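Local coordinates for putative alpha-L-fucosidase (Bacteroides thetaiotaomicron, PDB 4OZO), which probably hydrolyses alpha-L-fucosidic linkages as a glycoside hydrolase of family 29, at residues A[121-126]-A[164-169]; A[207-212]-A[253-258]. One frame throughout, in Å; residues are numbered along the deposited sequence.

Interaction 1 (A[121-126]-A[164-169]). With OTN (2-nitrophenyl 1-thio-beta-D-galactopyranoside), chain E; GOL (glycerol), chain C.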
loop_
_atom_site.group_PDB
_atom_site.type_symbol
_atom_site.label_atom_id
_atom_site.label_comp_id
_atom_site.label_asym_id
_atom_site.label_seq_id
_atom_site.Cartn_x
_atom_site.Cartn_y
_atom_site.Cartn_z
ATOM N N GLY A 121 3.763 -4.100 -23.628
ATOM C CA GLY A 121 4.326 -5.273 -24.261
ATOM C C GLY A 121 3.255 -6.343 -24.391
ATOM O O GLY A 121 2.231 -6.304 -23.693
ATOM N N ILE A 122 3.495 -7.303 -25.280
ATOM C CA ILE A 122 2.510 -8.309 -25.602
ATOM C C ILE A 122 3.051 -9.726 -25.452
ATOM O O ILE A 122 4.126 -10.032 -25.932
ATOM C CB ILE A 122 2.014 -8.107 -27.038
ATOM C CG1 ILE A 122 1.282 -6.765 -27.142
ATOM C CG2 ILE A 122 1.096 -9.239 -27.457
ATOM C CD1 ILE A 122 0.015 -6.671 -26.261
ATOM N N TYR A 123 2.296 -10.576 -24.762
ATOM C CA TYR A 123 2.548 -12.013 -24.696
ATOM C C TYR A 123 1.521 -12.679 -25.603
ATOM O O TYR A 123 0.321 -12.657 -25.312
ATOM C CB TYR A 123 2.396 -12.491 -23.247
ATOM C CG TYR A 123 2.420 -13.993 -22.975
ATOM C CD1 TYR A 123 3.369 -14.540 -22.117
ATOM C CD2 TYR A 123 1.461 -14.848 -23.510
ATOM C CE1 TYR A 123 3.385 -15.895 -21.830
ATOM C CE2 TYR A 123 1.468 -16.202 -23.239
ATOM C CZ TYR A 123 2.433 -16.725 -22.402
ATOM O OH TYR A 123 2.439 -18.077 -22.124
ATOM N N LEU A 124 1.997 -13.266 -26.700
ATOM C CA LEU A 124 1.137 -13.941 -27.672
ATOM C C LEU A 124 1.527 -15.417 -27.772
ATOM O O LEU A 124 2.489 -15.766 -28.453
ATOM C CB LEU A 124 1.225 -13.248 -29.043
ATOM C CG LEU A 124 0.322 -13.779 -30.178
ATOM C CD1 LEU A 124 -1.149 -13.717 -29.785
ATOM C CD2 LEU A 124 0.556 -13.042 -31.511
ATOM N N GLY A 125 0.778 -16.273 -27.080
ATOM C CA GLY A 125 1.107 -17.693 -26.976
ATOM C C GLY A 125 1.405 -18.408 -28.288
ATOM O O GLY A 125 0.533 -18.511 -29.155
ATOM N N PRO A 126 2.653 -18.884 -28.453
ATOM C CA PRO A 126 3.033 -19.675 -29.634
ATOM C C PRO A 126 2.269 -20.996 -29.704
ATOM O O PRO A 126 1.623 -21.271 -30.711
ATOM C CB PRO A 126 4.532 -19.927 -29.423
ATOM C CG PRO A 126 4.990 -18.780 -28.552
ATOM C CD PRO A 126 3.821 -18.511 -27.633
ATOM N N TRP A 164 6.639 -11.514 -26.149
ATOM C CA TRP A 164 7.033 -12.632 -25.302
ATOM C C TRP A 164 6.626 -13.932 -25.960
ATOM O O TRP A 164 5.443 -14.143 -26.271
ATOM C CB TRP A 164 6.344 -12.532 -23.939
ATOM C CG TRP A 164 7.230 -12.739 -22.751
ATOM C CD1 TRP A 164 8.093 -11.828 -22.198
ATOM C CD2 TRP A 164 7.315 -13.915 -21.934
ATOM N NE1 TRP A 164 8.719 -12.372 -21.102
ATOM C CE2 TRP A 164 8.257 -13.645 -20.910
ATOM C CE3 TRP A 164 6.694 -15.169 -21.970
ATOM C CZ2 TRP A 164 8.592 -14.577 -19.937
ATOM C CZ3 TRP A 164 7.024 -16.098 -20.998
ATOM C CH2 TRP A 164 7.968 -15.793 -19.994
ATOM N N TRP A 165 7.609 -14.802 -26.165
ATOM C CA TRP A 165 7.371 -16.110 -26.747
ATOM C C TRP A 165 7.679 -17.205 -25.726
ATOM O O TRP A 165 8.805 -17.685 -25.623
ATOM C CB TRP A 165 8.204 -16.289 -28.025
ATOM C CG TRP A 165 7.703 -15.463 -29.163
ATOM C CD1 TRP A 165 6.463 -14.908 -29.283
ATOM C CD2 TRP A 165 8.428 -15.084 -30.343
ATOM N NE1 TRP A 165 6.364 -14.214 -30.470
ATOM C CE2 TRP A 165 7.557 -14.307 -31.138
ATOM C CE3 TRP A 165 9.728 -15.322 -30.802
ATOM C CZ2 TRP A 165 7.944 -13.771 -32.368
ATOM C CZ3 TRP A 165 10.109 -14.787 -32.032
ATOM C CH2 TRP A 165 9.218 -14.018 -32.795
ATOM N N ASP A 166 6.658 -17.571 -24.962
ATOM C CA ASP A 166 6.694 -18.717 -24.065
ATOM C C ASP A 166 7.060 -19.974 -24.857
ATOM O O ASP A 166 6.601 -20.162 -25.990
ATOM C CB ASP A 166 5.308 -18.890 -23.435
ATOM C CG ASP A 166 5.324 -19.779 -22.208
ATOM O OD1 ASP A 166 6.253 -20.603 -22.065
ATOM O OD2 ASP A 166 4.397 -19.648 -21.383
ATOM N N GLY A 167 7.869 -20.839 -24.258
ATOM C CA GLY A 167 8.324 -22.037 -24.942
ATOM C C GLY A 167 7.569 -23.297 -24.579
ATOM O O GLY A 167 7.793 -24.349 -25.179
ATOM N N ALA A 168 6.680 -23.199 -23.598
ATOM C CA ALA A 168 5.860 -24.345 -23.217
ATOM C C ALA A 168 5.048 -24.886 -24.414
ATOM O O ALA A 168 4.364 -24.134 -25.115
ATOM C CB ALA A 168 4.949 -23.993 -22.036
ATOM N N GLY A 169 5.158 -26.189 -24.654
ATOM C CA GLY A 169 4.430 -26.842 -25.727
ATOM C C GLY A 169 4.755 -26.337 -27.120
ATOM O O GLY A 169 4.047 -26.658 -28.063
HETATM O "O2'" OTN E . 6.335 -27.618 -16.709
HETATM N "N1'" OTN E . 6.828 -26.505 -17.505
HETATM O "O3'" OTN E . 6.570 -26.472 -18.835
HETATM C "C2'" OTN E . 7.506 -25.539 -16.858
HETATM C "C3'" OTN E . 7.742 -25.706 -15.496
HETATM C "C4'" OTN E . 8.435 -24.754 -14.768
HETATM C "C5'" OTN E . 8.916 -23.625 -15.408
HETATM C "C6'" OTN E . 8.699 -23.466 -16.771
HETATM C "C1'" OTN E . 8.021 -24.419 -17.521
HETATM S S01 OTN E . 7.788 -24.073 -19.219
HETATM C C1 OTN E . 8.945 -22.736 -19.489
HETATM O O5 OTN E . 8.479 -21.425 -19.013
HETATM C C5 OTN E . 9.472 -20.428 -19.294
HETATM C C6 OTN E . 8.960 -19.087 -18.766
HETATM O O6 OTN E . 8.743 -19.184 -17.357
HETATM C C4 OTN E . 9.730 -20.324 -20.802
HETATM O O4 OTN E . 8.523 -19.989 -21.494
HETATM C C3 OTN E . 10.199 -21.673 -21.266
HETATM O O3 OTN E . 10.499 -21.687 -22.692
HETATM C C2 OTN E . 9.102 -22.677 -20.966
HETATM O O2 OTN E . 9.594 -23.923 -21.416
HETATM C C1 GOL C . 1.750 -19.627 -17.097
HETATM O O1 GOL C . 1.223 -20.825 -17.518
HETATM C C2 GOL C . 2.787 -19.193 -18.058
HETATM O O2 GOL C . 2.203 -18.593 -19.152
HETATM C C3 GOL C . 3.709 -18.238 -17.403
HETATM O O3 GOL C . 4.883 -18.245 -18.132
#
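With CG swung anti to the backbone N in both Tyr-123 (chi1 171°) and Asp-166 (chi1 -163°), the phenol and the carboxylate converge, their planes 80° apart. Tyr-123 OH gives its proton to the anti lone pair of Asp-166 OD2 at 2.6 Å, and a glycerol donates from O2 to the same hydroxyl. The other carboxylate oxygen, Asp-166 OD1, accepts from Ala-168 N at 3.0 Å, above the carboxylate plane, closing an Asx turn. O4 of the bound thiogalactoside lies so close to OD1 that this bond is doubtful in detail; Gly-167 N donates to the same O4. Replacing Asp-166 with alanine would probably leave the Tyr-123 hydroxyl without its acceptor and undo the Asx turn. The Tyr-123 ring runs nearly parallel to the six-membered ring of Trp-164 but slid aside, Tyr-123 CD1 touching Trp-164 CE3 (3.4 Å). Pro-126 CG lies against Trp-165 CB (4.1 Å). At the base, Trp-164 N bonds Ile-122 O (2.9 Å), the parallel pairing of neighbouring strands in a TIM barrel. Strand 119-124 is flanked by strands 70-76 and 162-164, while helix 139-153 packs on Ile-122 and Leu-124 and, through Tyr-146, on Trp-165.

Interaction 2 (A[207-212]-A[253-258]). With OTN (2-nitrophenyl 1-thio-beta-D-galactopyranoside), chain E.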
loop_
_atom_site.group_PDB
_atom_site.type_symbol
_atom_site.label_atom_id
_atom_site.label_comp_id
_atom_site.label_asym_id
_atom_site.label_seq_id
_atom_site.Cartn_x
_atom_site.Cartn_y
_atom_site.Cartn_z
ATOM N N ARG A 207 16.762 -13.811 -22.969
ATOM C CA ARG A 207 16.539 -15.233 -22.771
ATOM C C ARG A 207 15.827 -15.522 -21.453
ATOM O O ARG A 207 15.836 -14.711 -20.532
ATOM C CB ARG A 207 17.883 -15.968 -22.757
ATOM C CG ARG A 207 18.764 -15.654 -21.531
ATOM C CD ARG A 207 20.035 -16.474 -21.519
ATOM N NE ARG A 207 20.664 -16.569 -20.201
ATOM C CZ ARG A 207 21.706 -15.837 -19.813
ATOM N NH1 ARG A 207 22.242 -14.947 -20.640
ATOM N NH2 ARG A 207 22.216 -15.992 -18.601
ATOM N N TRP A 208 15.232 -16.701 -21.355
ATOM C CA TRP A 208 14.778 -17.197 -20.077
ATOM C C TRP A 208 16.004 -17.577 -19.243
ATOM O O TRP A 208 17.109 -17.702 -19.782
ATOM C CB TRP A 208 13.880 -18.422 -20.269
ATOM C CG TRP A 208 13.213 -18.859 -19.003
ATOM C CD1 TRP A 208 12.775 -18.058 -17.979
ATOM C CD2 TRP A 208 12.928 -20.199 -18.610
ATOM N NE1 TRP A 208 12.222 -18.821 -16.987
ATOM C CE2 TRP A 208 12.305 -20.140 -17.345
ATOM C CE3 TRP A 208 13.126 -21.448 -19.210
ATOM C CZ2 TRP A 208 11.879 -21.281 -16.671
ATOM C CZ3 TRP A 208 12.705 -22.584 -18.533
ATOM C CH2 TRP A 208 12.092 -22.493 -17.280
ATOM N N MET A 209 15.809 -17.781 -17.941
ATOM C CA MET A 209 16.900 -18.164 -17.054
ATOM C C MET A 209 16.639 -19.438 -16.248
ATOM O O MET A 209 17.276 -19.666 -15.221
ATOM C CB MET A 209 17.306 -17.008 -16.134
ATOM C CG MET A 209 16.156 -16.089 -15.697
ATOM S SD MET A 209 14.795 -16.913 -14.850
ATOM C CE MET A 209 15.559 -17.446 -13.314
ATOM N N GLY A 210 15.709 -20.267 -16.714
ATOM C CA GLY A 210 15.635 -21.637 -16.237
ATOM C C GLY A 210 14.718 -21.996 -15.085
ATOM O O GLY A 210 14.494 -23.178 -14.823
ATOM N N ASN A 211 14.190 -21.002 -14.386
ATOM C CA ASN A 211 13.211 -21.292 -13.350
ATOM C C ASN A 211 12.198 -20.165 -13.209
ATOM O O ASN A 211 12.318 -19.116 -13.845
ATOM C CB ASN A 211 13.881 -21.586 -12.002
ATOM C CG ASN A 211 14.628 -20.377 -11.441
ATOM O OD1 ASN A 211 14.032 -19.480 -10.842
ATOM N ND2 ASN A 211 15.941 -20.354 -11.634
ATOM N N GLU A 212 11.197 -20.392 -12.372
ATOM C CA GLU A 212 10.151 -19.410 -12.173
ATOM C C GLU A 212 10.065 -19.083 -10.696
ATOM O O GLU A 212 8.983 -18.872 -10.159
ATOM C CB GLU A 212 8.813 -19.936 -12.700
ATOM C CG GLU A 212 8.779 -20.082 -14.211
ATOM C CD GLU A 212 7.446 -20.614 -14.722
ATOM O OE1 GLU A 212 6.624 -21.062 -13.891
ATOM O OE2 GLU A 212 7.221 -20.577 -15.953
ATOM N N GLU A 253 16.094 -12.649 -18.493
ATOM C CA GLU A 253 14.932 -11.968 -17.940
ATOM C C GLU A 253 14.246 -12.896 -16.956
ATOM O O GLU A 253 13.793 -13.972 -17.336
ATOM C CB GLU A 253 13.964 -11.590 -19.051
ATOM C CG GLU A 253 12.845 -10.703 -18.597
ATOM C CD GLU A 253 11.829 -10.477 -19.682
ATOM O OE1 GLU A 253 11.926 -9.449 -20.385
ATOM O OE2 GLU A 253 10.940 -11.337 -19.833
ATOM N N THR A 254 14.177 -12.480 -15.692
ATOM C CA THR A 254 13.667 -13.336 -14.618
ATOM C C THR A 254 12.173 -13.141 -14.375
ATOM O O THR A 254 11.730 -12.040 -14.065
ATOM C CB THR A 254 14.425 -13.071 -13.306
ATOM O OG1 THR A 254 15.815 -13.336 -13.507
ATOM C CG2 THR A 254 13.914 -13.959 -12.202
ATOM N N ASP A 255 11.396 -14.211 -14.508
ATOM C CA ASP A 255 9.940 -14.105 -14.399
ATOM C C ASP A 255 9.409 -14.840 -13.182
ATOM O O ASP A 255 9.781 -15.975 -12.918
ATOM C CB ASP A 255 9.248 -14.599 -15.682
ATOM C CG ASP A 255 9.546 -16.071 -16.004
ATOM O OD1 ASP A 255 10.744 -16.455 -16.048
ATOM O OD2 ASP A 255 8.574 -16.842 -16.227
ATOM N N VAL A 256 8.543 -14.191 -12.424
ATOM C CA VAL A 256 7.995 -14.816 -11.226
ATOM C C VAL A 256 6.611 -14.228 -10.950
ATOM O O VAL A 256 6.314 -13.089 -11.324
ATOM C CB VAL A 256 8.973 -14.638 -10.018
ATOM C CG1 VAL A 256 9.230 -13.181 -9.758
ATOM C CG2 VAL A 256 8.475 -15.339 -8.757
ATOM N N SER A 257 5.741 -15.011 -10.327
ATOM C CA SER A 257 4.449 -14.469 -9.936
ATOM C C SER A 257 4.439 -14.040 -8.478
ATOM O O SER A 257 5.057 -14.676 -7.623
ATOM C CB SER A 257 3.325 -15.467 -10.195
ATOM O OG SER A 257 2.062 -14.870 -9.947
ATOM N N ILE A 258 3.709 -12.968 -8.200
ATOM C CA ILE A 258 3.584 -12.461 -6.850
ATOM C C ILE A 258 2.701 -13.412 -6.054
ATOM O O ILE A 258 2.575 -13.310 -4.824
ATOM C CB ILE A 258 3.016 -11.013 -6.858
ATOM C CG1 ILE A 258 3.368 -10.264 -5.563
ATOM C CG2 ILE A 258 1.524 -10.994 -7.128
ATOM C CD1 ILE A 258 3.162 -8.762 -5.682
HETATM O "O2'" OTN E . 6.335 -27.618 -16.709
HETATM N "N1'" OTN E . 6.828 -26.505 -17.505
HETATM O "O3'" OTN E . 6.570 -26.472 -18.835
HETATM C "C2'" OTN E . 7.506 -25.539 -16.858
HETATM C "C3'" OTN E . 7.742 -25.706 -15.496
HETATM C "C4'" OTN E . 8.435 -24.754 -14.768
HETATM C "C5'" OTN E . 8.916 -23.625 -15.408
HETATM C "C6'" OTN E . 8.699 -23.466 -16.771
HETATM C "C1'" OTN E . 8.021 -24.419 -17.521
HETATM S S01 OTN E . 7.788 -24.073 -19.219
HETATM C C1 OTN E . 8.945 -22.736 -19.489
HETATM O O5 OTN E . 8.479 -21.425 -19.013
HETATM C C5 OTN E . 9.472 -20.428 -19.294
HETATM C C6 OTN E . 8.960 -19.087 -18.766
HETATM O O6 OTN E . 8.743 -19.184 -17.357
HETATM C C4 OTN E . 9.730 -20.324 -20.802
HETATM O O4 OTN E . 8.523 -19.989 -21.494
HETATM C C3 OTN E . 10.199 -21.673 -21.266
HETATM O O3 OTN E . 10.499 -21.687 -22.692
HETATM C C2 OTN E . 9.102 -22.677 -20.966
HETATM O O2 OTN E . 9.594 -23.923 -21.416
HETATM O O HOH W 1 12.072 -16.928 -12.165
#
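One backbone bond ties Arg-207 to Glu-253: Glu-253 N donates to Arg-207 O (2.9 Å). It joins strands 206-207 and 253-257, the sixth and seventh of the barrel. Further up, water 1 bridges the carbonyl oxygens of Asn-211 and Asp-255.

Among side chains, the polar link is weak. Trp-208 NE1 approaches Asp-255 OD1 (2.9 Å) at a poor angle, with indole and carboxylate planes 66° apart, and also makes a weak bond to Asn-211 O (3.2 Å). Asp-255 CG sits between its backbone N and carbonyl carbon (chi1 61°), which brings the carboxylate between indole and sugar, OD1 at the indole edge and OD2 at the sugar.

The nonpolar packing is carried by Met-209, whose bent chain crosses the Thr-254 side chain at about a right angle and sets Met-209 CE 4.0 Å from Thr-254 CG2. Met-209 CG makes a van der Waals contact with Thr-254 OG1, a hydroxyl hydrogen-bonded to Ser-290.

Sugar contacts come in two forms. Trp-208 offers one indole face to the thiogalactoside, whose C5 lies over the ring, 3.5 Å from Trp-208 CE2, in the stacked manner common for galactose on tryptophan; the backbone at Gly-210 and Asn-211 backs the opposite face. Ligand O6 lies near both Glu-212 OE2 and Asp-255 OD2; its one proton can go to either, and the very short distance to OE2 makes that bond doubtful in detail.

The contact thus combines an aromatic platform for the sugar ring with acidic acceptors for its hydroxymethyl group.

Interactions 1 and 2, with centres about 13 Å apart, line one pocket at the C-terminal ends of the barrel strands and hold the same thiogalactoside from different sides. The 164-169 segment meets its O4; 207-212 stacks an indole face on the sugar, and it and 253-258 supply acidic oxygens near O6. Glu-232 adds another hydrogen bond. The two contacts also meet directly: Trp-164 NE1 probably hydrogen-bonds Glu-253 OE2 (2.8 Å), while Trp-164 CH2 packs 4.0 Å from Asp-255 OD2. Trp-164 CH2 also lies 3.7 Å from ligand C6. Phe-195 touches Trp-164, Trp-208 and Glu-253, a further bridge between the two walls of this probable active site.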